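MymaA.19257.a.B3 (Mycobacterium marinum, PDB 6Q10) is of unknown function but is the soluble LytR_C-family domain of a probably membrane-anchored, conserved hypothetical secreted protein, likely acting at the cell envelope. Local coordinates at residues T23-L27 with L131-R135; L72-I78 with L112-F118; I78-G84 with R105-D111. Where two conformers were deposited one is given. Numbering follows the deposited sequence.

Interaction 1: T23-L27 with L131-R135; sequences TPAQL and LSSLR
An extended loop, 23-27, packs against the turn that ends a helix, 131-135, around Leu134 and Leu27. Residues 23-27 run extended through Thr23 to Gln26, with phi near -60 to -70° and psi 120 to 155°, then bend at Leu27 (-62/-33). Residues 131-135 leave the helix through a type I turn from Ser132 to Arg135, with Leu134 N bonded to Leu131 O at 2.9 Å. The CA atoms of Gln26 and Leu134 lie 4.3 Å apart. A single direct hydrogen bond links the segments: Leu27 N to Leu134 O, 2.9 Å and 163° at the hydrogen. Leu134 (chi1 m, chi2 t) is the main bump. It fills the hollow along the extended backbone, its CD1 3.7 Å from Pro24 CB and 3.6 Å from Ala25 O, its CD2 3.6 Å from Pro24 O. Leu27, also m and t, answers from beside it: Leu27 CG is 3.8 Å from Leu134 CB, and Leu27 CD1 is 4.1 Å from both Leu131 CD2 and Arg135 NE, the latter hydrogen-bonded to Leu54 O. Gln26 (m, m) folds over the turn, NE2 3.3 Å from Leu134 C. The contact ties the loop after helix 16-20 to the end of helix 125-132, over helix 85-94, whose Ala90, Leu93 and Val94 meet Pro24, Leu134 and Leu131.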
loop_
_atom_site.group_PDB
_atom_site.type_symbol
_atom_site.label_atom_id
_atom_site.label_comp_id
_atom_site.label_asym_id
_atom_site.label_seq_id
_atom_site.Cartn_x
_atom_site.Cartn_y
_atom_site.Cartn_z
ATOM N N THR A 23 -13.070 -2.990 -0.032
ATOM C CA THR A 23 -12.949 -2.963 1.422
ATOM C C THR A 23 -11.539 -3.374 1.821
ATOM O O THR A 23 -11.090 -4.469 1.435
ATOM C CB THR A 23 -13.952 -3.902 2.067
ATOM O OG1 THR A 23 -15.274 -3.488 1.696
ATOM C CG2 THR A 23 -13.817 -3.844 3.562
ATOM N N PRO A 24 -10.796 -2.539 2.556
ATOM C CA PRO A 24 -9.421 -2.909 2.917
ATOM C C PRO A 24 -9.413 -4.114 3.841
ATOM O O PRO A 24 -10.327 -4.329 4.653
ATOM C CB PRO A 24 -8.862 -1.668 3.615
ATOM C CG PRO A 24 -9.861 -0.565 3.379
ATOM C CD PRO A 24 -11.158 -1.167 2.955
ATOM N N ALA A 25 -8.342 -4.896 3.701
ATOM C CA ALA A 25 -8.079 -6.055 4.537
ATOM C C ALA A 25 -7.818 -5.673 5.987
ATOM O O ALA A 25 -7.302 -4.599 6.287
ATOM C CB ALA A 25 -6.843 -6.798 4.013
ATOM N N GLN A 26 -8.122 -6.596 6.897
ATOM C CA GLN A 26 -7.552 -6.514 8.243
ATOM C C GLN A 26 -6.026 -6.527 8.170
ATOM O O GLN A 26 -5.428 -7.357 7.475
ATOM C CB GLN A 26 -8.043 -7.681 9.106
ATOM C CG GLN A 26 -9.559 -7.738 9.252
ATOM C CD GLN A 26 -10.163 -6.527 9.971
ATOM O OE1 GLN A 26 -10.954 -5.780 9.393
ATOM N NE2 GLN A 26 -9.816 -6.349 11.232
ATOM N N LEU A 27 -5.391 -5.616 8.906
ATOM C CA LEU A 27 -3.948 -5.444 8.753
ATOM C C LEU A 27 -3.181 -6.721 9.113
ATOM O O LEU A 27 -2.126 -6.997 8.529
ATOM C CB LEU A 27 -3.468 -4.279 9.627
ATOM C CG LEU A 27 -4.238 -2.973 9.416
ATOM C CD1 LEU A 27 -3.609 -1.890 10.281
ATOM C CD2 LEU A 27 -4.265 -2.587 7.945
ATOM N N LEU A 131 -7.898 2.811 9.854
ATOM C CA LEU A 131 -6.985 1.744 10.297
ATOM C C LEU A 131 -7.480 1.075 11.580
ATOM O O LEU A 131 -7.335 -0.136 11.740
ATOM C CB LEU A 131 -5.564 2.268 10.514
ATOM C CG LEU A 131 -4.829 2.771 9.279
ATOM C CD1 LEU A 131 -3.515 3.403 9.685
ATOM C CD2 LEU A 131 -4.589 1.602 8.310
ATOM N N SER A 132 -8.089 1.838 12.490
ATOM C CA SER A 132 -8.614 1.235 13.717
ATOM C C SER A 132 -9.671 0.160 13.430
ATOM O O SER A 132 -9.794 -0.807 14.200
ATOM C CB SER A 132 -9.168 2.329 14.640
ATOM O OG SER A 132 -10.412 2.837 14.187
ATOM N N SER A 133 -10.442 0.305 12.347
ATOM C CA SER A 133 -11.428 -0.701 11.953
ATOM C C SER A 133 -10.812 -1.930 11.314
ATOM O O SER A 133 -11.544 -2.888 11.022
ATOM C CB SER A 133 -12.433 -0.118 10.966
ATOM O OG SER A 133 -13.023 1.031 11.499
ATOM N N LEU A 134 -9.501 -1.915 11.066
ATOM C CA LEU A 134 -8.778 -3.013 10.439
ATOM C C LEU A 134 -7.880 -3.722 11.443
ATOM O O LEU A 134 -6.988 -4.483 11.060
ATOM C CB LEU A 134 -7.964 -2.477 9.252
ATOM C CG LEU A 134 -8.788 -1.638 8.267
ATOM C CD1 LEU A 134 -7.862 -1.126 7.141
ATOM C CD2 LEU A 134 -9.913 -2.470 7.677
ATOM N N ARG A 135 -8.115 -3.499 12.736
ATOM C CA ARG A 135 -7.334 -4.127 13.778
ATOM C C ARG A 135 -8.288 -4.958 14.625
ATOM O O ARG A 135 -9.505 -4.801 14.493
ATOM C CB ARG A 135 -6.626 -3.080 14.633
ATOM C CG ARG A 135 -5.621 -2.240 13.894
ATOM C CD ARG A 135 -4.794 -1.417 14.867
ATOM N NE ARG A 135 -3.849 -0.591 14.130
ATOM C CZ ARG A 135 -3.985 0.716 13.926
ATOM N NH1 ARG A 135 -5.000 1.377 14.453
ATOM N NH2 ARG A 135 -3.069 1.362 13.205
#

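Interaction 2: L72-I78 with L112-F118; sequences LDCQGQI and LVLGTDF
Strands 76-78 and 112-114 run antiparallel (174°, axes 4.7 Å apart) and pass into two irregular loops that stay paired. Gln77 and Val113 form the hydrogen-bonded pair, with Gln77 N to Val113 O 2.9 Å and Val113 N to Gln77 O 2.8 Å; Gly76-Leu114 and Ile78-Leu112 are non-hydrogen-bonded pairs. Beyond them, Gly115 N reaches Gln75 O (2.9 Å), Asp117 N reaches Cys74 O (3.1 Å) and Thr116 N reaches Leu72 O (2.8 Å). Asp73 centres an inverse gamma turn, and Gly115 to Phe118 make a type I turn. Gly76 (151/-165) has a backbone that calls for glycine, and a CB on Gly115 would strike Cys74 O.

Ile78 (m, t) and Leu112 (t, p) share one face, where Ile78 CG1 is 4.0 Å from Leu112 CD1, beneath Val91 of helix 85-94; Leu112, Leu114 (m, t) and Phe118 (chi1 t) also meet Val47 of helix 43-54. On the other face Leu72 (t, p) brings CD2 to 3.7 Å from Val113 CG1 (Val113 chi1 t), while Gln77 (m, t) bonds through its amide to Arg79 and Tyr67. Thr116 (p) donates OG1 to Asp117 OD1 (2.9 Å). Gln75 (m, m) curls back so that water 1 joins its NE2 (3.2 Å) to Asp117 OD2 (2.6 Å).

This is a central antiparallel strand pair of a mixed alpha/beta sheet in the LytR_C domain, its apolar face covered by helices and its pairing prolonged by loop backbone.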
loop_
_atom_site.group_PDB
_atom_site.type_symbol
_atom_site.label_atom_id
_atom_site.label_comp_id
_atom_site.label_asym_id
_atom_site.label_seq_id
_atom_site.Cartn_x
_atom_site.Cartn_y
_atom_site.Cartn_z
ATOM N N LEU A 72 12.546 4.651 -9.689
ATOM C CA LEU A 72 11.149 4.912 -10.012
ATOM C C LEU A 72 10.852 6.357 -9.619
ATOM O O LEU A 72 10.918 6.699 -8.442
ATOM C CB LEU A 72 10.292 3.905 -9.255
ATOM C CG LEU A 72 8.775 3.966 -9.200
ATOM C CD1 LEU A 72 8.198 3.832 -10.582
ATOM C CD2 LEU A 72 8.287 2.850 -8.279
ATOM N N ASP A 73 10.576 7.219 -10.599
ATOM C CA ASP A 73 10.554 8.659 -10.347
ATOM C C ASP A 73 9.132 9.147 -10.055
ATOM O O ASP A 73 8.515 9.882 -10.827
ATOM C CB ASP A 73 11.181 9.401 -11.521
ATOM C CG ASP A 73 12.696 9.282 -11.529
ATOM O OD1 ASP A 73 13.299 9.310 -10.433
ATOM O OD2 ASP A 73 13.285 9.149 -12.621
ATOM N N CYS A 74 8.644 8.764 -8.881
ATOM C CA CYS A 74 7.334 9.160 -8.370
ATOM C C CYS A 74 7.280 8.682 -6.923
ATOM O O CYS A 74 8.298 8.232 -6.380
ATOM C CB CYS A 74 6.200 8.572 -9.208
ATOM S SG CYS A 74 6.263 6.759 -9.279
ATOM N N GLN A 75 6.112 8.794 -6.283
ATOM C CA GLN A 75 5.984 8.292 -4.911
ATOM C C GLN A 75 6.205 6.791 -4.849
ATOM O O GLN A 75 6.828 6.291 -3.905
ATOM C CB GLN A 75 4.602 8.581 -4.327
ATOM C CG GLN A 75 4.325 10.038 -4.120
ATOM C CD GLN A 75 5.139 10.679 -3.006
ATOM O OE1 GLN A 75 5.096 10.250 -1.861
ATOM N NE2 GLN A 75 5.876 11.733 -3.351
ATOM N N GLY A 76 5.646 6.044 -5.794
ATOM C CA GLY A 76 5.839 4.606 -5.802
ATOM C C GLY A 76 4.659 3.889 -6.420
ATOM O O GLY A 76 3.834 4.478 -7.088
ATOM N N GLN A 77 4.611 2.577 -6.196
ATOM C CA GLN A 77 3.588 1.727 -6.801
ATOM C C GLN A 77 3.097 0.736 -5.769
ATOM O O GLN A 77 3.823 0.392 -4.836
ATOM C CB GLN A 77 4.124 0.923 -8.007
ATOM C CG GLN A 77 4.638 1.803 -9.084
ATOM C CD GLN A 77 5.319 1.039 -10.195
ATOM O OE1 GLN A 77 5.772 -0.102 -10.014
ATOM N NE2 GLN A 77 5.400 1.677 -11.366
ATOM N N ILE A 78 1.861 0.277 -5.931
ATOM C CA ILE A 78 1.371 -0.882 -5.198
ATOM C C ILE A 78 1.012 -1.933 -6.232
ATOM O O ILE A 78 0.187 -1.674 -7.117
ATOM C CB ILE A 78 0.169 -0.541 -4.312
ATOM C CG1 ILE A 78 0.559 0.533 -3.297
ATOM C CG2 ILE A 78 -0.320 -1.798 -3.555
ATOM C CD1 ILE A 78 -0.648 1.094 -2.515
ATOM N N LEU A 112 4.621 -3.014 -2.005
ATOM C CA LEU A 112 4.663 -1.559 -1.893
ATOM C C LEU A 112 6.044 -1.137 -2.372
ATOM O O LEU A 112 7.052 -1.482 -1.747
ATOM C CB LEU A 112 4.418 -1.104 -0.457
ATOM C CG LEU A 112 4.680 0.380 -0.236
ATOM C CD1 LEU A 112 3.765 1.269 -1.106
ATOM C CD2 LEU A 112 4.478 0.660 1.267
ATOM N N VAL A 113 6.097 -0.475 -3.533
ATOM C CA VAL A 113 7.345 -0.116 -4.187
ATOM C C VAL A 113 7.604 1.359 -3.936
ATOM O O VAL A 113 6.794 2.205 -4.331
ATOM C CB VAL A 113 7.283 -0.409 -5.691
ATOM C CG1 VAL A 113 8.687 -0.214 -6.312
ATOM C CG2 VAL A 113 6.787 -1.842 -5.903
ATOM N N LEU A 114 8.700 1.667 -3.259
ATOM C CA LEU A 114 9.018 3.044 -2.886
ATOM C C LEU A 114 9.766 3.698 -4.028
ATOM O O LEU A 114 10.843 3.238 -4.412
ATOM C CB LEU A 114 9.880 3.085 -1.631
ATOM C CG LEU A 114 9.223 2.261 -0.516
ATOM C CD1 LEU A 114 10.142 2.407 0.702
ATOM C CD2 LEU A 114 7.802 2.695 -0.206
ATOM N N GLY A 115 9.212 4.795 -4.549
ATOM C CA GLY A 115 9.910 5.577 -5.538
ATOM C C GLY A 115 10.784 6.659 -4.910
ATOM O O GLY A 115 10.839 6.847 -3.693
ATOM N N THR A 116 11.491 7.373 -5.787
ATOM C CA THR A 116 12.463 8.370 -5.329
ATOM C C THR A 116 11.813 9.438 -4.473
ATOM O O THR A 116 12.477 10.047 -3.626
ATOM C CB THR A 116 13.157 9.038 -6.513
ATOM O OG1 THR A 116 12.171 9.669 -7.347
ATOM C CG2 THR A 116 13.935 8.026 -7.315
ATOM N N ASP A 117 10.521 9.679 -4.682
ATOM C CA ASP A 117 9.817 10.770 -4.027
ATOM C C ASP A 117 9.143 10.369 -2.723
ATOM O O ASP A 117 8.646 11.247 -2.007
ATOM C CB ASP A 117 8.754 11.323 -4.957
ATOM C CG ASP A 117 9.322 11.782 -6.286
ATOM O OD1 ASP A 117 10.570 11.885 -6.438
ATOM O OD2 ASP A 117 8.517 12.058 -7.193
ATOM N N PHE A 118 9.068 9.078 -2.425
ATOM C CA PHE A 118 8.468 8.646 -1.174
ATOM C C PHE A 118 9.223 9.237 0.008
ATOM O O PHE A 118 10.459 9.253 0.028
ATOM C CB PHE A 118 8.479 7.120 -1.076
ATOM C CG PHE A 118 7.604 6.596 0.013
ATOM C CD1 PHE A 118 8.103 6.429 1.295
ATOM C CD2 PHE A 118 6.277 6.298 -0.244
ATOM C CE1 PHE A 118 7.278 5.959 2.307
ATOM C CE2 PHE A 118 5.453 5.824 0.769
ATOM C CZ PHE A 118 5.977 5.661 2.045
HETATM O O HOH W 1 6.084 12.575 -6.453
#

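Interaction 3: I78-G84 with R105-D111; sequences IRFGTAG and RADDSVD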
loop_
_atom_site.group_PDB
_atom_site.type_symbol
_atom_site.label_atom_id
_atom_site.label_comp_id
_atom_site.label_asym_id
_atom_site.label_seq_id
_atom_site.Cartn_x
_atom_site.Cartn_y
_atom_site.Cartn_z
ATOM N N ILE A 78 1.861 0.277 -5.931
ATOM C CA ILE A 78 1.371 -0.882 -5.198
ATOM C C ILE A 78 1.012 -1.933 -6.232
ATOM O O ILE A 78 0.187 -1.674 -7.117
ATOM C CB ILE A 78 0.169 -0.541 -4.312
ATOM C CG1 ILE A 78 0.559 0.533 -3.297
ATOM C CG2 ILE A 78 -0.320 -1.798 -3.555
ATOM C CD1 ILE A 78 -0.648 1.094 -2.515
ATOM N N ARG A 79 1.684 -3.082 -6.169
ATOM C CA ARG A 79 1.535 -4.144 -7.165
ATOM C C ARG A 79 0.883 -5.349 -6.500
ATOM O O ARG A 79 1.279 -5.745 -5.396
ATOM C CB ARG A 79 2.880 -4.543 -7.758
ATOM C CG ARG A 79 3.712 -3.413 -8.350
ATOM C CD ARG A 79 5.057 -3.976 -8.769
ATOM N NE ARG A 79 5.945 -2.897 -9.207
ATOM C CZ ARG A 79 7.267 -2.959 -9.186
ATOM N NH1 ARG A 79 7.878 -4.059 -8.753
ATOM N NH2 ARG A 79 7.990 -1.911 -9.596
ATOM N N PHE A 80 -0.110 -5.930 -7.165
ATOM C CA PHE A 80 -0.907 -6.983 -6.532
ATOM C C PHE A 80 -1.613 -7.775 -7.614
ATOM O O PHE A 80 -1.689 -7.360 -8.773
ATOM C CB PHE A 80 -1.947 -6.385 -5.570
ATOM C CG PHE A 80 -2.833 -5.368 -6.225
ATOM C CD1 PHE A 80 -4.081 -5.713 -6.704
ATOM C CD2 PHE A 80 -2.410 -4.056 -6.362
ATOM C CE1 PHE A 80 -4.889 -4.775 -7.317
ATOM C CE2 PHE A 80 -3.222 -3.110 -6.972
ATOM C CZ PHE A 80 -4.457 -3.479 -7.458
ATOM N N GLY A 81 -2.139 -8.929 -7.219
ATOM C CA GLY A 81 -3.070 -9.671 -8.034
ATOM C C GLY A 81 -4.469 -9.557 -7.445
ATOM O O GLY A 81 -4.666 -9.044 -6.350
ATOM N N THR A 82 -5.431 -10.142 -8.160
ATOM C CA THR A 82 -6.813 -9.984 -7.736
ATOM C C THR A 82 -7.026 -10.503 -6.316
ATOM O O THR A 82 -7.760 -9.885 -5.528
ATOM C CB THR A 82 -7.728 -10.681 -8.729
ATOM O OG1 THR A 82 -7.553 -10.067 -10.016
ATOM C CG2 THR A 82 -9.176 -10.534 -8.286
ATOM N N ALA A 83 -6.379 -11.615 -5.955
ATOM C CA ALA A 83 -6.526 -12.136 -4.597
ATOM C C ALA A 83 -5.987 -11.187 -3.543
ATOM O O ALA A 83 -6.345 -11.314 -2.366
ATOM C CB ALA A 83 -5.813 -13.488 -4.451
ATOM N N GLY A 84 -5.118 -10.262 -3.919
ATOM C CA GLY A 84 -4.515 -9.386 -2.951
ATOM C C GLY A 84 -5.120 -8.003 -2.943
ATOM O O GLY A 84 -4.550 -7.109 -2.306
ATOM N N ARG A 105 -0.544 -11.656 -10.621
ATOM C CA ARG A 105 -0.023 -12.729 -9.780
ATOM C C ARG A 105 -1.168 -13.540 -9.175
ATOM O O ARG A 105 -2.272 -13.027 -8.954
ATOM C CB ARG A 105 0.875 -12.166 -8.674
ATOM C CG ARG A 105 0.101 -11.417 -7.559
ATOM C CD ARG A 105 1.045 -10.808 -6.550
ATOM N NE ARG A 105 1.800 -9.712 -7.151
ATOM C CZ ARG A 105 2.747 -9.040 -6.512
ATOM N NH1 ARG A 105 3.060 -9.363 -5.262
ATOM N NH2 ARG A 105 3.421 -8.089 -7.148
ATOM N N ALA A 106 -0.879 -14.809 -8.869
ATOM C CA ALA A 106 -1.919 -15.735 -8.441
ATOM C C ALA A 106 -2.103 -15.777 -6.933
ATOM O O ALA A 106 -3.130 -16.284 -6.472
ATOM C CB ALA A 106 -1.633 -17.152 -8.950
ATOM N N ASP A 107 -1.154 -15.255 -6.154
ATOM C CA ASP A 107 -1.268 -15.295 -4.703
ATOM C C ASP A 107 -1.762 -13.952 -4.171
ATOM O O ASP A 107 -2.075 -13.025 -4.924
ATOM C CB ASP A 107 0.065 -15.714 -4.069
ATOM C CG ASP A 107 1.159 -14.636 -4.140
ATOM O OD1 ASP A 107 0.883 -13.461 -4.367
ATOM O OD2 ASP A 107 2.340 -14.978 -3.929
ATOM N N ASP A 108 -1.829 -13.835 -2.848
ATOM C CA ASP A 108 -2.410 -12.659 -2.224
ATOM C C ASP A 108 -1.360 -11.667 -1.734
ATOM O O ASP A 108 -1.689 -10.755 -0.968
ATOM C CB ASP A 108 -3.337 -13.088 -1.074
ATOM C CG ASP A 108 -2.628 -13.904 -0.022
ATOM O OD1 ASP A 108 -1.416 -14.169 -0.147
ATOM O OD2 ASP A 108 -3.295 -14.307 0.949
ATOM N N SER A 109 -0.111 -11.825 -2.161
ATOM C CA SER A 109 0.927 -10.913 -1.727
ATOM C C SER A 109 0.774 -9.582 -2.446
ATOM O O SER A 109 0.218 -9.489 -3.551
ATOM C CB SER A 109 2.308 -11.486 -2.019
ATOM O OG SER A 109 2.523 -11.596 -3.423
ATOM N N VAL A 110 1.295 -8.544 -1.803
ATOM C CA VAL A 110 1.252 -7.192 -2.343
ATOM C C VAL A 110 2.622 -6.549 -2.173
ATOM O O VAL A 110 3.231 -6.651 -1.098
ATOM C CB VAL A 110 0.175 -6.385 -1.605
ATOM C CG1 VAL A 110 0.240 -4.924 -2.034
ATOM C CG2 VAL A 110 -1.212 -6.992 -1.884
ATOM N N ASP A 111 3.115 -5.886 -3.229
ATOM C CA ASP A 111 4.376 -5.160 -3.153
ATOM C C ASP A 111 4.098 -3.662 -3.056
ATOM O O ASP A 111 3.447 -3.107 -3.940
ATOM C CB ASP A 111 5.236 -5.440 -4.381
ATOM C CG ASP A 111 5.549 -6.930 -4.570
ATOM O OD1 ASP A 111 5.541 -7.669 -3.575
ATOM O OD2 ASP A 111 5.797 -7.360 -5.712
HETATM O O HOH W 2 7.005 -6.674 -7.970
HETATM O O HOH W 3 -1.970 -10.216 -4.717
HETATM O O HOH W 4 -4.478 -11.841 -10.455
HETATM O O HOH W 5 -4.339 -13.191 -7.293
#
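Backbone pairing comes first: Arg79 and Asp111 form an antiparallel hydrogen-bonded pair, with Arg79 N to Asp111 O and Asp111 N to Arg79 O both 2.8 Å. CA-H...O contacts flank it, from Ile78 CA to Asp111 O (3.3 Å) and from Val110 CA to Arg79 O (3.4 Å). Apolar contact gathers on Val110, whose CG1 meets Ile78 CG2 at 3.5 Å and whose CG2 meets Phe80 CB at 3.8 Å, on the face covered by helix 85-94.

Charge occupies the other face. Arg105 NH2 forms a salt bridge with Asp111 OD2 (2.9 Å) within its own segment and another with Asp103; Arg105 NH1 bonds to Ser109 OG (2.9 Å). The guanidinium lays one face against Phe80 CA and Arg79 O. Arg79 is hydrogen-bonded to Gln77 and salt-bridged to Asp64, and water 2 joins its NH1 (2.9 Å) to Asp111 OD2 (2.7 Å).

Water fills the gap where the strands part. Water 3 lies 2.8 Å from Gly81 N, 2.8 Å from Asp107 O and 2.6 Å from Ser109 O; waters 4 and 5 link Thr82 N (3.0 Å) and Ala83 N (2.9 Å) to Arg105 O (2.9 and 2.7 Å).

Ahead of helix 85-94, solvent therefore replaces direct backbone pairing, while an ionic network reaching Arg33 lines the charged face.

How the interactions relate
Interactions 2 and 3 are consecutive parts of one antiparallel strand pair, 76-80 with 110-114; they share Ile78 and touch where Val113 CG2 lies 3.5 Å from Arg79 CZ. Interaction 2 is the more buried, joined mostly by backbone bonds and apolar side chains, whereas interaction 3 is partly exposed and adds bridging waters and a charged network, its salt bridge lying within 105-111. Interaction 1, also partly buried, joins no strands: it is mainly apolar packing between a loop and a helix end. Its centre lies about 23 Å from that of interaction 2, on the opposite side of the chain's centre, and about 17 Å from that of interaction 3. Helix 85-94 contributes side chains to all three.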